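Local coordinates for 3-ketosteroid-delta4-5alpha-dehydrogenase (Rhodococcus jostii, PDB 4AT2), which catalyses the FAD-dependent dehydrogenation of 3-keto-5alpha-steroids, introducing a double bond into the steroid A ring as a step of steroid catabolism, at residues Ala52-Ala55 and Ala56-Ala60; Leu471-Ala474 and Gly475-Ser479; Gly480-Ala483 and Gly484-Ser488; Leu294-Ala298 and Leu299-Leu303; Glu210-Lys214 and Leu215-Ala219. All coordinates share one frame; numbering follows the deposited sequence.

Interaction 1 (Ala52-Ala55 and Ala56-Ala60)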
# COMPACT_ATOMS: atom_id res chain seq x y z
N ALA A 52 -9.36 -19.71 -12.32
CA ALA A 52 -9.50 -20.27 -10.98
C ALA A 52 -10.73 -21.16 -10.94
O ALA A 52 -10.68 -22.26 -10.39
CB ALA A 52 -9.62 -19.16 -9.96
N GLY A 53 -11.82 -20.68 -11.53
CA GLY A 53 -13.07 -21.42 -11.53
C GLY A 53 -13.00 -22.74 -12.26
O GLY A 53 -13.45 -23.77 -11.74
N VAL A 54 -12.41 -22.74 -13.46
CA VAL A 54 -12.36 -23.98 -14.24
C VAL A 54 -11.45 -25.02 -13.56
O VAL A 54 -11.80 -26.20 -13.51
CB VAL A 54 -12.02 -23.75 -15.73
CG1 VAL A 54 -10.57 -23.33 -15.93
CG2 VAL A 54 -12.36 -25.00 -16.55
N ALA A 55 -10.33 -24.57 -12.99
CA ALA A 55 -9.42 -25.47 -12.28
C ALA A 55 -10.10 -26.09 -11.07
O ALA A 55 -9.94 -27.30 -10.82
CB ALA A 55 -8.14 -24.74 -11.87
N ALA A 56 -10.85 -25.28 -10.33
CA ALA A 56 -11.61 -25.76 -9.17
C ALA A 56 -12.64 -26.79 -9.62
O ALA A 56 -12.80 -27.83 -8.98
CB ALA A 56 -12.31 -24.61 -8.45
N SER A 57 -13.32 -26.50 -10.73
CA SER A 57 -14.38 -27.39 -11.22
C SER A 57 -13.82 -28.76 -11.62
O SER A 57 -14.45 -29.78 -11.33
CB SER A 57 -15.18 -26.76 -12.36
OG SER A 57 -14.50 -26.87 -13.60
N ILE A 58 -12.64 -28.77 -12.24
CA ILE A 58 -12.01 -30.02 -12.66
C ILE A 58 -11.71 -30.90 -11.45
O ILE A 58 -12.06 -32.08 -11.44
CB ILE A 58 -10.75 -29.78 -13.51
CG1 ILE A 58 -11.15 -29.21 -14.87
CG2 ILE A 58 -9.94 -31.07 -13.69
CD1 ILE A 58 -9.99 -28.58 -15.63
N GLU A 59 -11.07 -30.32 -10.44
CA GLU A 59 -10.71 -31.10 -9.26
C GLU A 59 -11.95 -31.56 -8.51
O GLU A 59 -12.00 -32.71 -8.08
CB GLU A 59 -9.76 -30.33 -8.33
CG GLU A 59 -8.36 -30.13 -8.91
CD GLU A 59 -7.48 -31.37 -8.87
OE1 GLU A 59 -8.00 -32.50 -8.68
OE2 GLU A 59 -6.26 -31.25 -9.06
N ALA A 60 -12.94 -30.69 -8.38
CA ALA A 60 -14.14 -31.06 -7.63
C ALA A 60 -14.88 -32.21 -8.33
O ALA A 60 -15.35 -33.14 -7.67
CB ALA A 60 -15.05 -29.86 -7.43
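The dinucleotide-binding helix of a Rossmann-type beta-alpha-beta unit, helix 51-62 between strands 45-47 and 67-70, supplies this contact, with V54 and S57 meeting one turn apart. The carbonyl oxygen of V54 accepts two bonds. The helical one comes from I58 N, while the S57 hydroxyl donates the second, S57 OG lying 2.8 Å from V54 O. Both donors reach the oxygen from the same face of its carbonyl plane, the hydroxyl at a C=O...O angle of 120°. The hydroxyl can fold back in this way because OG sits between its own backbone N and carbonyl carbon (chi1 81°). One residue earlier, G53 O takes S57 N at 2.9 Å. I58 brings its CG1 to 3.4 Å from V54 O, and its CD1 lies 4.4 Å from V54 CG2, a loose apolar touch. Helix 202-214 covers this side through L208, which meets both V54 and I58. At the start of the segment A52 N bonds an FAD phosphate oxygen, and G53 fits the last glycine of a GxGxxG pattern. In this S57 conformer, one of two modelled, the buried hydroxyl is probably satisfied within its own helix, leaving small or apolar groups to face helix 202-214.

Interaction 2 (Leu471-Ala474 and Gly475-Ser479). With FAD (flavin-adenine dinucleotide), chain D.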
# COMPACT_ATOMS: atom_id res chain seq x y z
N LEU A 471 -16.57 -22.08 2.69
CA LEU A 471 -16.12 -20.98 1.82
C LEU A 471 -14.68 -21.10 1.36
O LEU A 471 -13.75 -21.18 2.17
CB LEU A 471 -16.34 -19.62 2.49
CG LEU A 471 -16.24 -18.41 1.55
CD1 LEU A 471 -17.28 -18.46 0.44
CD2 LEU A 471 -16.35 -17.13 2.37
N PHE A 472 -14.51 -21.09 0.04
CA PHE A 472 -13.21 -21.27 -0.59
C PHE A 472 -13.05 -20.21 -1.65
O PHE A 472 -14.03 -19.60 -2.09
CB PHE A 472 -13.12 -22.67 -1.19
CG PHE A 472 -13.46 -23.75 -0.19
CD1 PHE A 472 -12.48 -24.25 0.65
CD2 PHE A 472 -14.79 -24.17 -0.03
CE1 PHE A 472 -12.79 -25.20 1.61
CE2 PHE A 472 -15.11 -25.12 0.93
CZ PHE A 472 -14.11 -25.64 1.74
N ALA A 473 -11.81 -19.96 -2.07
CA ALA A 473 -11.58 -18.90 -3.06
C ALA A 473 -10.23 -19.03 -3.73
O ALA A 473 -9.28 -19.52 -3.13
CB ALA A 473 -11.72 -17.52 -2.43
N ALA A 474 -10.15 -18.58 -4.98
CA ALA A 474 -8.89 -18.58 -5.71
C ALA A 474 -8.94 -17.56 -6.84
O ALA A 474 -10.01 -17.08 -7.21
CB ALA A 474 -8.57 -19.96 -6.26
N GLY A 475 -7.77 -17.25 -7.39
CA GLY A 475 -7.68 -16.26 -8.46
C GLY A 475 -7.64 -14.86 -7.89
O GLY A 475 -7.30 -14.67 -6.71
N ARG A 476 -7.97 -13.86 -8.71
CA ARG A 476 -7.72 -12.48 -8.29
C ARG A 476 -8.73 -11.88 -7.31
O ARG A 476 -8.62 -10.71 -6.94
CB ARG A 476 -7.43 -11.55 -9.48
CG ARG A 476 -6.08 -11.87 -10.18
CD ARG A 476 -4.83 -11.37 -9.42
NE ARG A 476 -4.61 -12.05 -8.13
CZ ARG A 476 -4.20 -13.31 -8.00
NH1 ARG A 476 -3.94 -14.05 -9.08
NH2 ARG A 476 -4.05 -13.84 -6.78
N CYS A 477 -9.68 -12.69 -6.83
CA CYS A 477 -10.42 -12.26 -5.64
C CYS A 477 -9.63 -12.55 -4.36
O CYS A 477 -10.06 -12.18 -3.27
CB CYS A 477 -11.83 -12.85 -5.58
SG CYS A 477 -11.95 -14.63 -5.28
N THR A 478 -8.47 -13.18 -4.51
CA THR A 478 -7.62 -13.52 -3.35
C THR A 478 -6.26 -12.85 -3.45
O THR A 478 -5.79 -12.51 -4.54
CB THR A 478 -7.38 -15.04 -3.22
OG1 THR A 478 -6.45 -15.49 -4.22
CG2 THR A 478 -8.69 -15.81 -3.35
N SER A 479 -5.61 -12.69 -2.29
CA SER A 479 -4.19 -12.38 -2.26
C SER A 479 -3.44 -13.68 -2.54
O SER A 479 -3.55 -14.64 -1.78
CB SER A 479 -3.81 -11.81 -0.89
OG SER A 479 -2.46 -11.38 -0.84
PA FAD D . -11.21 -14.23 -14.65
O1A FAD D . -10.41 -15.10 -15.55
O2A FAD D . -11.53 -12.87 -15.09
O5B FAD D . -12.57 -15.01 -14.32
C5B FAD D . -13.53 -14.44 -13.42
C4B FAD D . -14.94 -14.76 -13.95
O4B FAD D . -15.84 -14.32 -12.92
C3B FAD D . -15.24 -13.93 -15.20
O3B FAD D . -15.70 -14.80 -16.26
C2B FAD D . -16.32 -12.94 -14.74
O2B FAD D . -17.24 -12.65 -15.82
C1B FAD D . -16.99 -13.72 -13.61
N9A FAD D . -17.69 -12.87 -12.62
C8A FAD D . -17.38 -11.64 -12.20
N7A FAD D . -18.28 -11.27 -11.30
C5A FAD D . -19.17 -12.28 -11.15
C6A FAD D . -20.27 -12.45 -10.38
N6A FAD D . -20.65 -11.48 -9.56
N1A FAD D . -20.99 -13.58 -10.43
C2A FAD D . -20.61 -14.62 -11.27
N3A FAD D . -19.47 -14.43 -12.06
C4A FAD D . -18.79 -13.26 -11.97
N1 FAD D . -1.80 -12.81 -15.99
C2 FAD D . -0.91 -13.85 -16.12
O2 FAD D . -0.62 -14.52 -15.14
N3 FAD D . -0.34 -14.14 -17.37
C4 FAD D . -0.65 -13.35 -18.48
O4 FAD D . -0.13 -13.63 -19.56
C4X FAD D . -1.55 -12.29 -18.34
N5 FAD D . -1.86 -11.49 -19.39
C5X FAD D . -2.54 -10.35 -19.18
C6 FAD D . -2.64 -9.39 -20.19
C7 FAD D . -3.36 -8.21 -19.99
C7M FAD D . -3.43 -7.28 -21.05
C8 FAD D . -3.97 -7.97 -18.75
C8M FAD D . -4.72 -6.80 -18.47
C9 FAD D . -3.88 -8.93 -17.74
C9A FAD D . -3.14 -10.11 -17.94
N10 FAD D . -3.02 -11.03 -16.96
C10 FAD D . -2.12 -12.02 -17.10
C1' FAD D . -3.89 -11.05 -15.75
C2' FAD D . -4.90 -12.20 -15.85
O2' FAD D . -5.55 -12.06 -17.12
C3' FAD D . -5.94 -12.13 -14.72
O3' FAD D . -5.37 -11.64 -13.50
C4' FAD D . -6.55 -13.52 -14.49
O4' FAD D . -7.10 -13.98 -15.73
C5' FAD D . -7.65 -13.46 -13.43
O5' FAD D . -8.13 -14.80 -13.20
P FAD D . -9.50 -15.04 -12.39
O1P FAD D . -9.41 -14.44 -11.05
O2P FAD D . -9.87 -16.48 -12.54
O3P FAD D . -10.52 -14.05 -13.18
O HOH W 1 -10.88 -14.95 -8.78
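Strand 471-473 runs into a type I beta turn from G475 to T478, which folds the chain back so that T478 and C477 return to the strand end at A473 and A474. T478 points its methyl at the strand: CG2 lies 3.6 Å from A473 CB and 3.5 Å from A474 N. Its hydroxyl goes the other way and doubles the turn bond, since G475 O receives both T478 N and T478 OG1, the latter at 2.8 Å and in the carbonyl plane. OG1 reaches it from between T478's own backbone N and carbonyl carbon (chi1 74°). C477 SG settles 3.7 Å from A474 O and loosely against A473 CB. The strand is an outer member of the five-stranded parallel sheet of the FAD-binding fold, and the turn at its end holds the cofactor's pyrophosphate. R476 N gives a nearly straight bond to FAD O1P (2.8 Å, 170° at the hydrogen), and a water bridges the same oxygen to A474 O and C477 N. G475, at positive phi, has a backbone shape that would jam a CB against A474 O. The R476 side chain bends at chi2 and chi3, passing CG 3.4 Å from FAD O3', and curls so that NH2 bonds T478 O from above the carbonyl plane. Its NH1 pairs with D494 and S491 of the following helix. Were R476 an alanine, D494 would probably lose this charged mate and T478 O its guanidinium donor, weakening the turn's tie to that helix.

Interaction 3 (Gly480-Ala483 and Gly484-Ser488). With ASD (4-androstene-3-17-dione), chain B.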
# COMPACT_ATOMS: atom_id res chain seq x y z
N GLY A 480 -2.72 -13.73 -3.66
CA GLY A 480 -2.04 -14.97 -4.11
C GLY A 480 -0.55 -14.94 -3.83
O GLY A 480 -0.12 -14.53 -2.74
N VAL A 481 0.25 -15.35 -4.80
CA VAL A 481 1.69 -15.33 -4.57
C VAL A 481 2.26 -13.91 -4.50
O VAL A 481 3.16 -13.66 -3.71
CB VAL A 481 2.47 -16.23 -5.56
CG1 VAL A 481 2.04 -17.69 -5.38
CG2 VAL A 481 2.29 -15.78 -7.00
N CYS A 482 1.72 -12.98 -5.29
CA CYS A 482 2.24 -11.60 -5.29
C CYS A 482 1.71 -10.76 -4.14
O CYS A 482 0.50 -10.62 -3.98
CB CYS A 482 1.92 -10.88 -6.61
SG CYS A 482 2.67 -11.63 -8.05
N ALA A 483 2.63 -10.17 -3.38
CA ALA A 483 2.28 -9.25 -2.29
C ALA A 483 2.59 -7.79 -2.63
O ALA A 483 2.13 -6.89 -1.94
CB ALA A 483 2.99 -9.65 -1.00
N GLY A 484 3.37 -7.56 -3.68
CA GLY A 484 3.82 -6.21 -4.03
C GLY A 484 4.41 -6.20 -5.42
O GLY A 484 3.77 -5.74 -6.38
N GLY A 485 5.61 -6.76 -5.56
CA GLY A 485 6.18 -7.01 -6.88
C GLY A 485 5.33 -7.98 -7.69
O GLY A 485 4.55 -8.76 -7.13
N TYR A 486 5.48 -7.93 -9.01
CA TYR A 486 4.72 -8.77 -9.92
C TYR A 486 5.65 -9.42 -10.95
O TYR A 486 6.66 -8.84 -11.34
CB TYR A 486 3.63 -7.94 -10.64
CG TYR A 486 2.75 -8.77 -11.55
CD1 TYR A 486 1.67 -9.49 -11.04
CD2 TYR A 486 2.99 -8.84 -12.93
CE1 TYR A 486 0.87 -10.26 -11.86
CE2 TYR A 486 2.20 -9.62 -13.76
CZ TYR A 486 1.13 -10.32 -13.21
OH TYR A 486 0.32 -11.12 -14.00
N ALA A 487 5.28 -10.62 -11.40
CA ALA A 487 5.96 -11.26 -12.52
C ALA A 487 4.88 -11.81 -13.45
O ALA A 487 3.86 -12.33 -12.97
CB ALA A 487 6.89 -12.38 -12.05
N SER A 488 5.08 -11.67 -14.76
CA SER A 488 4.10 -12.18 -15.73
C SER A 488 3.90 -13.68 -15.57
O SER A 488 4.88 -14.45 -15.46
CB SER A 488 4.50 -11.86 -17.18
OG SER A 488 4.28 -10.50 -17.48
C1 ASD B . 0.02 -8.08 -18.05
C10 ASD B . 1.11 -8.01 -19.14
C11 ASD B . 0.28 -5.69 -19.91
C12 ASD B . -0.15 -4.74 -21.06
C13 ASD B . 0.79 -4.87 -22.25
C14 ASD B . 0.83 -6.34 -22.68
C15 ASD B . 1.41 -6.34 -24.10
C16 ASD B . 0.75 -5.12 -24.76
C17 ASD B . 0.34 -4.28 -23.55
C18 ASD B . 2.15 -4.23 -21.97
C19 ASD B . 2.39 -7.42 -18.55
C2 ASD B . 0.34 -9.04 -16.88
C3 ASD B . 0.92 -10.35 -17.37
C4 ASD B . 1.30 -10.49 -18.80
C5 ASD B . 1.45 -9.41 -19.61
C6 ASD B . 2.02 -9.65 -21.00
C7 ASD B . 1.38 -8.75 -22.05
C8 ASD B . 1.42 -7.28 -21.61
C9 ASD B . 0.58 -7.15 -20.31
O1 ASD B . 1.04 -11.30 -16.60
O2 ASD B . -0.27 -3.22 -23.63
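The Y486 ring meets the steroid at its edge, where androstenedione O1 lies in the ring plane, while C482 SG comes from an oblique direction, 56° off the ring normal and 4.9 Å from the centroid. This is a cysteine sulfur-aromatic contact in the loop between strand 471-473 and helix 490-507, where the chain passes from the cofactor-binding fold into the steroid pocket. The ring atom nearest the sulfur is CD1, 3.8 Å from C482 SG. The cysteine swings its sulfur beside its own backbone N, chi1 -63°, to reach it. C482 CB, placed by the backbone, lies 3.4 Å from G485 O. That carbonyl oxygen is buried without a polar partner in the model. G484 and G485 carry the chain round the bend from the cysteine to the tyrosine. Y486 then extends its ring away from the backbone N (chi1 -177°), delivering the hydroxyl to the substrate. The hydroxyl also lies against the flavin, Y486 OH 3.4 Å from FAD N1, and outside these segments Y339 and L449 pack against the side chain. Y486 belongs to both the FAD and the androstenedione pockets. S488, two residues on, joins the steroid site too: its OG is bonded to Y339 OH and sits 3.3 Å from ASD C4. The bond from Y486 OH to the 3-keto oxygen, ASD O1, is 2.7 Å long.

Interaction 4 (Leu294-Ala298 and Leu299-Leu303)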
# COMPACT_ATOMS: atom_id res chain seq x y z
N LEU A 294 -16.11 -8.35 -1.16
CA LEU A 294 -17.06 -7.72 -0.24
C LEU A 294 -18.01 -8.72 0.41
O LEU A 294 -18.29 -8.62 1.61
CB LEU A 294 -17.83 -6.60 -0.95
CG LEU A 294 -17.01 -5.44 -1.55
CD1 LEU A 294 -17.92 -4.48 -2.30
CD2 LEU A 294 -16.18 -4.70 -0.49
N MET A 295 -18.49 -9.68 -0.38
CA MET A 295 -19.41 -10.71 0.10
C MET A 295 -18.78 -11.50 1.23
O MET A 295 -19.45 -11.86 2.21
CB MET A 295 -19.75 -11.68 -1.03
CG MET A 295 -20.72 -11.12 -2.04
SD MET A 295 -20.86 -12.17 -3.50
CE MET A 295 -20.91 -13.75 -2.75
N ALA A 296 -17.49 -11.78 1.08
CA ALA A 296 -16.76 -12.57 2.06
C ALA A 296 -16.42 -11.72 3.29
O ALA A 296 -16.57 -12.18 4.42
CB ALA A 296 -15.51 -13.18 1.44
N GLN A 297 -16.01 -10.47 3.07
CA GLN A 297 -15.75 -9.56 4.19
C GLN A 297 -16.98 -9.43 5.09
O GLN A 297 -16.85 -9.27 6.30
CB GLN A 297 -15.38 -8.16 3.70
CG GLN A 297 -13.97 -8.00 3.13
CD GLN A 297 -13.68 -6.55 2.82
OE1 GLN A 297 -13.83 -6.10 1.66
NE2 GLN A 297 -13.29 -5.78 3.84
N ALA A 298 -18.18 -9.47 4.49
CA ALA A 298 -19.42 -9.38 5.26
C ALA A 298 -19.52 -10.46 6.33
O ALA A 298 -20.18 -10.26 7.34
CB ALA A 298 -20.64 -9.42 4.34
N LEU A 299 -18.84 -11.59 6.11
CA LEU A 299 -18.79 -12.72 7.05
C LEU A 299 -17.61 -12.66 8.01
O LEU A 299 -17.41 -13.59 8.81
CB LEU A 299 -18.75 -14.06 6.30
CG LEU A 299 -19.92 -14.35 5.35
CD1 LEU A 299 -19.80 -15.79 4.86
CD2 LEU A 299 -21.25 -14.14 6.01
N GLY A 300 -16.82 -11.59 7.94
CA GLY A 300 -15.60 -11.49 8.73
C GLY A 300 -14.33 -11.99 8.04
O GLY A 300 -13.30 -12.14 8.67
N ALA A 301 -14.39 -12.24 6.73
CA ALA A 301 -13.18 -12.67 6.02
C ALA A 301 -12.10 -11.60 6.05
O ALA A 301 -12.39 -10.41 5.96
CB ALA A 301 -13.50 -13.04 4.57
N ASP A 302 -10.87 -12.07 6.16
CA ASP A 302 -9.70 -11.20 6.21
C ASP A 302 -9.19 -10.89 4.80
O ASP A 302 -9.56 -11.57 3.83
CB ASP A 302 -8.63 -11.90 7.05
CG ASP A 302 -7.63 -10.93 7.68
OD1 ASP A 302 -7.79 -9.70 7.53
OD2 ASP A 302 -6.68 -11.44 8.32
N LEU A 303 -8.35 -9.86 4.71
CA LEU A 303 -7.76 -9.37 3.44
C LEU A 303 -6.27 -9.30 3.60
O LEU A 303 -5.76 -9.22 4.71
CB LEU A 303 -8.23 -7.94 3.15
CG LEU A 303 -9.73 -7.61 3.07
CD1 LEU A 303 -9.92 -6.14 2.74
CD2 LEU A 303 -10.40 -8.51 2.03
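Q297 and L303 cross at about a right angle, the extended glutamine chain lying over the branched end of the leucine. The two leucine methyls meet the glutamine at different points along it, both also reaching CD: L303 CD1 approaches the amide nitrogen NE2 of Q297 at 3.6 Å, whereas L303 CD2 lies 3.8 Å from Q297 CG. The glutamine is led there by a CG beside its own backbone N (chi1 -75°) and an almost straight chain beyond it. A301 takes a different approach, pointing its CB at the helix to rest 3.7 Å from A296 CB. The backbone between these pairs is a Schellman motif closing helix 291-297. G300, at positive phi (92°), lets the chain turn, and A296 O accepts L299 N and A301 N from opposite faces of its carbonyl plane. The second of these bonds is 3.2 Å from A301 N to A296 O, while G300 N bonds Q297 O. L452 packs against A296, A301 and L303 in the same chain, and V463 of the second subunit packs on L294 and Q297, placing this helix end at the dimer interface. A glycine in place of Q297 is likely to remove the glutamine's cover from the L303 methyls and open a gap facing V463 of the second subunit.

Interaction 5 (Glu210-Lys214 and Leu215-Ala219)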
# COMPACT_ATOMS: atom_id res chain seq x y z
N GLU A 210 -12.81 -28.02 -21.88
CA GLU A 210 -13.08 -29.34 -22.47
C GLU A 210 -12.99 -30.44 -21.41
O GLU A 210 -13.85 -31.32 -21.35
CB GLU A 210 -12.09 -29.63 -23.60
CG GLU A 210 -12.24 -28.74 -24.82
CD GLU A 210 -11.22 -29.04 -25.90
OE1 GLU A 210 -10.06 -29.39 -25.56
OE2 GLU A 210 -11.57 -28.93 -27.09
N THR A 211 -11.96 -30.37 -20.57
CA THR A 211 -11.75 -31.33 -19.50
C THR A 211 -12.93 -31.30 -18.52
O THR A 211 -13.50 -32.33 -18.18
CB THR A 211 -10.42 -31.06 -18.76
OG1 THR A 211 -9.33 -31.19 -19.69
CG2 THR A 211 -10.21 -32.04 -17.61
N ALA A 212 -13.30 -30.09 -18.09
CA ALA A 212 -14.43 -29.94 -17.17
C ALA A 212 -15.75 -30.45 -17.76
O ALA A 212 -16.53 -31.09 -17.06
CB ALA A 212 -14.56 -28.49 -16.73
N GLU A 213 -15.99 -30.17 -19.04
CA GLU A 213 -17.23 -30.59 -19.68
C GLU A 213 -17.33 -32.12 -19.76
O GLU A 213 -18.39 -32.69 -19.49
CB GLU A 213 -17.40 -29.94 -21.05
CG GLU A 213 -17.70 -28.46 -20.95
CD GLU A 213 -17.82 -27.75 -22.28
OE1 GLU A 213 -17.46 -28.33 -23.32
OE2 GLU A 213 -18.27 -26.58 -22.28
N LYS A 214 -16.22 -32.77 -20.10
CA LYS A 214 -16.19 -34.23 -20.16
C LYS A 214 -16.40 -34.87 -18.79
O LYS A 214 -16.88 -36.00 -18.70
CB LYS A 214 -14.90 -34.73 -20.82
CG LYS A 214 -14.97 -34.70 -22.33
CD LYS A 214 -13.64 -35.06 -22.97
CE LYS A 214 -13.77 -35.21 -24.48
NZ LYS A 214 -14.48 -36.47 -24.87
N LEU A 215 -16.05 -34.15 -17.74
CA LEU A 215 -16.27 -34.62 -16.38
C LEU A 215 -17.71 -34.41 -15.90
O LEU A 215 -18.07 -34.89 -14.82
CB LEU A 215 -15.30 -33.90 -15.41
CG LEU A 215 -13.87 -34.45 -15.42
CD1 LEU A 215 -12.91 -33.39 -14.88
CD2 LEU A 215 -13.82 -35.71 -14.58
N GLY A 216 -18.51 -33.70 -16.68
CA GLY A 216 -19.89 -33.42 -16.32
C GLY A 216 -20.11 -32.15 -15.51
O GLY A 216 -21.17 -31.97 -14.91
N VAL A 217 -19.12 -31.25 -15.49
CA VAL A 217 -19.30 -29.95 -14.84
C VAL A 217 -20.45 -29.21 -15.53
O VAL A 217 -20.52 -29.17 -16.76
CB VAL A 217 -18.01 -29.10 -14.87
CG1 VAL A 217 -18.29 -27.68 -14.40
CG2 VAL A 217 -16.95 -29.75 -14.00
N ARG A 218 -21.36 -28.66 -14.73
CA ARG A 218 -22.52 -27.91 -15.22
C ARG A 218 -22.21 -26.42 -15.17
O ARG A 218 -21.44 -25.98 -14.30
CB ARG A 218 -23.73 -28.21 -14.33
CG ARG A 218 -24.04 -29.69 -14.16
CD ARG A 218 -24.74 -29.98 -12.84
NE ARG A 218 -25.89 -29.10 -12.68
CZ ARG A 218 -26.49 -28.82 -11.53
NH1 ARG A 218 -26.07 -29.33 -10.37
NH2 ARG A 218 -27.53 -27.99 -11.54
N ALA A 219 -22.78 -25.64 -16.09
CA ALA A 219 -22.60 -24.19 -16.10
C ALA A 219 -23.93 -23.45 -16.31
O ALA A 219 -24.75 -23.86 -17.14
CB ALA A 219 -21.58 -23.77 -17.15
O HOH W 2 -20.80 -31.22 -18.68
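V217 turns its side chain back onto the end of helix 202-214, where A212 receives it. Its CB lies 3.3 Å from A212 O. With CG1 anti to the backbone N (chi1 171°), CG2 is left beside that N and opposite the carbonyl carbon; it passes 3.4 Å from A212 O to end 3.8 Å from A212 CB. The valine thus rests against the carbonyl oxygen that its own amide also bonds, V217 N to A212 O at 3.0 Å. Beyond the two segments V217 meets V67 and V69 of strand 67-70, so that it fills the angle between helix and sheet. L215 packs beside T211 and, like A212, faces helix 51-62, on A61 and R62. The two side chains point the same way, and L215 CD1 comes 4.1 Å from T211 CG2 and 3.5 Å from T211 O. L215 N bonds T211 O, and makes a second, weak bond to A212 O. Across the turn G216 N donates to E213 O from well above the carbonyl plane, and one water donates to both E213 O and V217 O, linking the last helical turn to the residue before the strand. G216 has phi 89° and psi 17°, angles at which a CB would press on the carbonyl oxygen of L215. Positive phi on a glycine, with the bonds to A212 O and E213 O, makes this a Schellman motif, here ending helix 202-214 and sending the chain straight into strand 218-220 at the edge of the parallel sheet.

Along the chain the contacts come in the order 1, 5, 4, 2, 3, all within the FAD-binding domain. Interactions 1 and 5 are neighbours, centres about 10 Å apart, where helix 51-62 packs on the end of helix 202-214. Interactions 1 and 2, centres about 12 Å apart, meet where A52 packs on the strand end at A474, so two parts of the chain converge on the cofactor. The parallel sheet has its outermost strands, 218-220 and 471-473, in interactions 5 and 2. Interaction 4, its centre about 11 Å from that of interaction 2, touches it through A296 and L471 and faces the second subunit. Interaction 3 continues directly from interaction 2, carrying the chain from the pyrophosphate to the steroid.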